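Local coordinates for glutamate racemase (Bacillus anthracis, PDB 2DWU), which is an alpha/beta protein of the Asp/Glu/hydantoin racemase family, with two parallel-sheet domains, and holds D-glutamic acid in a pocket, at residues V51-V62 against A80-A91. Residues are numbered along the deposited sequence; the frame is centred on the assembly and turned at random. Where two conformers were deposited one is given.
Sequences VEEVQSFVFEMV and AAAATLAALQEA
Two neighbouring helices on one side of the six-stranded parallel sheet meet here, Val54 and Val58 of 51-62 packing on Ala80, Ala83 and Thr84 of 80-91. The segment axes cross at -58° and approach to 8.6 Å, a close fit made possible by alanine, whose single methyl adds little bulk. Val54 CG1 lies 3.7 Å from Ala83 CB. Val58 splits its branches: CG2 meets Ala80 CB, while CG1, anti to the backbone N, faces Leu88 CD1 and meets Thr84 CG2 tip to tip in the Thr84 conformer given, one of two. Both helices follow strands in beta-alpha-beta order and cover the sheet: Val58 and Val62 rest on Leu13 of strand 9-14, Ala80 and Leu88 on Val75 of strand 70-75. The side chain of Ala80 lies about 7 Å from the bound D-glutamic acid.

The helix 80-91 is kinked, the N of Ala86 and of Ala87 lacking bonds to the preceding turn. At this break Ala83 O accepts a bond from Gln55 NE2 (2.8 Å), bent to 130° at the hydrogen; the glutamine chain, extended beyond CG (chi2 -175°), is long enough to carry its amide to the carbonyl. Nearer the C-terminal ends, Phe59 is a knob among Thr84, Ala87, Leu88 and Ala91. Leu88 CD2 makes a CH-pi contact over one ring face, 3.9 Å from the Phe59 ring centroid, and also touches Val62 CG2; Ala87 CB meets the ring edge.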
loop_
_atom_site.group_PDB
_atom_site.type_symbol
_atom_site.label_atom_id
_atom_site.label_comp_id
_atom_site.label_asym_id
_atom_site.label_seq_id
_atom_site.Cartn_x
_atom_site.Cartn_y
_atom_site.Cartn_z
ATOM N N VAL B 51 -11.072 -13.498 24.232
ATOM C CA VAL B 51 -10.810 -13.880 22.845
ATOM C C VAL B 51 -11.846 -14.891 22.351
ATOM O O VAL B 51 -12.343 -14.790 21.233
ATOM C CB VAL B 51 -9.399 -14.517 22.688
ATOM C CG1 VAL B 51 -9.241 -15.098 21.285
ATOM C CG2 VAL B 51 -8.319 -13.474 22.917
ATOM N N GLU B 52 -12.160 -15.878 23.186
ATOM C CA GLU B 52 -13.124 -16.911 22.820
ATOM C C GLU B 52 -14.479 -16.303 22.483
ATOM O O GLU B 52 -15.130 -16.674 21.505
ATOM C CB GLU B 52 -13.266 -17.916 23.974
ATOM C CG GLU B 52 -11.985 -18.706 24.303
ATOM C CD GLU B 52 -10.802 -17.848 24.796
ATOM O OE1 GLU B 52 -10.998 -16.919 25.627
ATOM O OE2 GLU B 52 -9.657 -18.124 24.355
ATOM N N GLU B 53 -14.909 -15.350 23.290
ATOM C CA GLU B 53 -16.183 -14.698 23.062
ATOM C C GLU B 53 -16.172 -13.901 21.762
ATOM O O GLU B 53 -17.113 -13.975 20.956
ATOM C CB GLU B 53 -16.498 -13.771 24.226
ATOM C CG GLU B 53 -17.844 -13.099 24.133
ATOM C CD GLU B 53 -18.302 -12.549 25.474
ATOM O OE1 GLU B 53 -19.111 -13.219 26.156
ATOM O OE2 GLU B 53 -17.852 -11.452 25.851
ATOM N N VAL B 54 -15.124 -13.108 21.571
ATOM C CA VAL B 54 -15.040 -12.311 20.354
ATOM C C VAL B 54 -15.072 -13.212 19.131
ATOM O O VAL B 54 -15.768 -12.909 18.165
ATOM C CB VAL B 54 -13.763 -11.464 20.331
ATOM C CG1 VAL B 54 -13.570 -10.844 18.955
ATOM C CG2 VAL B 54 -13.860 -10.376 21.377
ATOM N N GLN B 55 -14.322 -14.314 19.160
ATOM C CA GLN B 55 -14.319 -15.214 18.009
ATOM C C GLN B 55 -15.725 -15.732 17.712
ATOM O O GLN B 55 -16.133 -15.817 16.545
ATOM C CB GLN B 55 -13.402 -16.411 18.237
ATOM C CG GLN B 55 -11.929 -16.086 18.301
ATOM C CD GLN B 55 -11.067 -17.335 18.409
ATOM O OE1 GLN B 55 -11.345 -18.222 19.220
ATOM N NE2 GLN B 55 -10.021 -17.411 17.595
ATOM N N SER B 56 -16.480 -16.080 18.752
ATOM C CA SER B 56 -17.832 -16.595 18.526
ATOM C C SER B 56 -18.727 -15.526 17.905
ATOM O O SER B 56 -19.503 -15.823 16.997
ATOM C CB SER B 56 -18.452 -17.123 19.829
ATOM O OG SER B 56 -18.763 -16.087 20.741
ATOM N N PHE B 57 -18.622 -14.286 18.383
ATOM C CA PHE B 57 -19.427 -13.197 17.823
ATOM C C PHE B 57 -19.071 -12.898 16.363
ATOM O O PHE B 57 -19.945 -12.551 15.554
ATOM C CB PHE B 57 -19.234 -11.886 18.605
ATOM C CG PHE B 57 -19.652 -11.950 20.048
ATOM C CD1 PHE B 57 -20.415 -13.003 20.541
ATOM C CD2 PHE B 57 -19.324 -10.897 20.902
ATOM C CE1 PHE B 57 -20.854 -13.006 21.874
ATOM C CE2 PHE B 57 -19.760 -10.890 22.237
ATOM C CZ PHE B 57 -20.528 -11.953 22.711
ATOM N N VAL B 58 -17.782 -12.954 16.043
ATOM C CA VAL B 58 -17.338 -12.682 14.684
ATOM C C VAL B 58 -17.868 -13.772 13.753
ATOM O O VAL B 58 -18.338 -13.480 12.651
ATOM C CB VAL B 58 -15.803 -12.614 14.619
ATOM C CG1 VAL B 58 -15.327 -12.634 13.158
ATOM C CG2 VAL B 58 -15.322 -11.314 15.326
ATOM N N PHE B 59 -17.809 -15.022 14.192
ATOM C CA PHE B 59 -18.333 -16.075 13.336
ATOM C C PHE B 59 -19.838 -15.957 13.128
ATOM O O PHE B 59 -20.352 -16.377 12.086
ATOM C CB PHE B 59 -17.929 -17.453 13.857
ATOM C CG PHE B 59 -16.597 -17.908 13.323
ATOM C CD1 PHE B 59 -15.429 -17.741 14.071
ATOM C CD2 PHE B 59 -16.492 -18.417 12.029
ATOM C CE1 PHE B 59 -14.183 -18.065 13.544
ATOM C CE2 PHE B 59 -15.250 -18.746 11.488
ATOM C CZ PHE B 59 -14.086 -18.568 12.245
ATOM N N GLU B 60 -20.553 -15.399 14.102
ATOM C CA GLU B 60 -21.990 -15.169 13.949
ATOM C C GLU B 60 -22.194 -14.087 12.870
ATOM O O GLU B 60 -23.109 -14.174 12.068
ATOM C CB GLU B 60 -22.625 -14.697 15.265
ATOM C CG GLU B 60 -22.585 -15.736 16.360
ATOM C CD GLU B 60 -23.450 -15.378 17.550
ATOM O OE1 GLU B 60 -23.849 -14.194 17.690
ATOM O OE2 GLU B 60 -23.734 -16.291 18.365
ATOM N N MET B 61 -21.340 -13.067 12.842
ATOM C CA MET B 61 -21.479 -12.039 11.813
ATOM C C MET B 61 -21.132 -12.611 10.442
ATOM O O MET B 61 -21.728 -12.223 9.440
ATOM C CB MET B 61 -20.585 -10.813 12.103
ATOM C CG MET B 61 -21.127 -9.927 13.209
ATOM S SD MET B 61 -20.257 -8.378 13.399
ATOM C CE MET B 61 -18.789 -8.889 14.353
ATOM N N VAL B 62 -20.158 -13.514 10.389
ATOM C CA VAL B 62 -19.787 -14.113 9.102
ATOM C C VAL B 62 -20.968 -14.928 8.560
ATOM O O VAL B 62 -21.228 -14.919 7.358
ATOM C CB VAL B 62 -18.539 -15.018 9.226
ATOM C CG1 VAL B 62 -18.320 -15.821 7.926
ATOM C CG2 VAL B 62 -17.313 -14.154 9.508
ATOM N N ALA B 80 -11.394 -7.543 16.717
ATOM C CA ALA B 80 -11.919 -8.745 16.092
ATOM C C ALA B 80 -10.827 -9.397 15.248
ATOM O O ALA B 80 -10.673 -10.634 15.257
ATOM C CB ALA B 80 -13.146 -8.374 15.222
ATOM N N ALA B 81 -10.039 -8.586 14.537
ATOM C CA ALA B 81 -8.977 -9.159 13.720
ATOM C C ALA B 81 -7.929 -9.854 14.584
ATOM O O ALA B 81 -7.459 -10.949 14.253
ATOM C CB ALA B 81 -8.319 -8.103 12.844
ATOM N N ALA B 82 -7.568 -9.219 15.698
ATOM C CA ALA B 82 -6.571 -9.804 16.584
ATOM C C ALA B 82 -7.038 -11.151 17.103
ATOM O O ALA B 82 -6.250 -12.100 17.216
ATOM C CB ALA B 82 -6.298 -8.846 17.763
ATOM N N ALA B 83 -8.323 -11.259 17.399
ATOM C CA ALA B 83 -8.824 -12.497 17.944
ATOM C C ALA B 83 -9.178 -13.601 16.957
ATOM O O ALA B 83 -9.035 -14.788 17.267
ATOM C CB ALA B 83 -10.074 -12.188 18.773
ATOM N N THR B 84 -9.561 -13.243 15.739
ATOM C CA THR B 84 -10.018 -14.290 14.827
ATOM C C THR B 84 -9.531 -14.317 13.388
ATOM O O THR B 84 -9.917 -15.210 12.630
ATOM C CB THR B 84 -11.562 -14.292 14.787
ATOM O OG1 THR B 84 -12.027 -15.284 13.863
ATOM C CG2 THR B 84 -12.070 -12.948 14.337
ATOM N N LEU B 85 -8.690 -13.371 12.989
ATOM C CA LEU B 85 -8.245 -13.368 11.596
ATOM C C LEU B 85 -7.713 -14.717 11.099
ATOM O O LEU B 85 -8.114 -15.175 10.026
ATOM C CB LEU B 85 -7.196 -12.278 11.342
ATOM C CG LEU B 85 -6.811 -12.145 9.851
ATOM C CD1 LEU B 85 -7.978 -11.713 8.990
ATOM C CD2 LEU B 85 -5.676 -11.121 9.744
ATOM N N ALA B 86 -6.845 -15.351 11.874
ATOM C CA ALA B 86 -6.288 -16.638 11.457
ATOM C C ALA B 86 -7.382 -17.680 11.288
ATOM O O ALA B 86 -7.378 -18.447 10.316
ATOM C CB ALA B 86 -5.255 -17.129 12.477
ATOM N N ALA B 87 -8.320 -17.701 12.225
ATOM C CA ALA B 87 -9.412 -18.671 12.172
ATOM C C ALA B 87 -10.277 -18.469 10.933
ATOM O O ALA B 87 -10.705 -19.437 10.286
ATOM C CB ALA B 87 -10.255 -18.560 13.417
ATOM N N LEU B 88 -10.534 -17.209 10.601
ATOM C CA LEU B 88 -11.347 -16.885 9.436
ATOM C C LEU B 88 -10.652 -17.228 8.122
ATOM O O LEU B 88 -11.276 -17.768 7.210
ATOM C CB LEU B 88 -11.709 -15.394 9.433
ATOM C CG LEU B 88 -12.726 -14.931 10.475
ATOM C CD1 LEU B 88 -12.819 -13.409 10.452
ATOM C CD2 LEU B 88 -14.073 -15.557 10.193
ATOM N N GLN B 89 -9.366 -16.918 8.021
ATOM C CA GLN B 89 -8.632 -17.178 6.795
ATOM C C GLN B 89 -8.562 -18.673 6.536
ATOM O O GLN B 89 -8.556 -19.106 5.383
ATOM C CB GLN B 89 -7.234 -16.563 6.872
ATOM C CG GLN B 89 -7.305 -15.041 6.943
ATOM C CD GLN B 89 -5.947 -14.368 6.945
ATOM O OE1 GLN B 89 -4.997 -14.854 7.571
ATOM N NE2 GLN B 89 -5.855 -13.225 6.262
ATOM N N GLU B 90 -8.536 -19.450 7.608
ATOM C CA GLU B 90 -8.494 -20.902 7.487
ATOM C C GLU B 90 -9.867 -21.427 7.061
ATOM O O GLU B 90 -9.973 -22.259 6.156
ATOM C CB GLU B 90 -8.108 -21.524 8.833
ATOM C CG GLU B 90 -7.889 -23.042 8.828
ATOM C CD GLU B 90 -9.141 -23.848 8.487
ATOM O OE1 GLU B 90 -10.207 -23.612 9.111
ATOM O OE2 GLU B 90 -9.056 -24.731 7.598
ATOM N N ALA B 91 -10.913 -20.935 7.717
ATOM C CA ALA B 91 -12.279 -21.378 7.452
ATOM C C ALA B 91 -12.883 -21.015 6.092
ATOM O O ALA B 91 -13.576 -21.837 5.484
ATOM C CB ALA B 91 -13.200 -20.885 8.559
#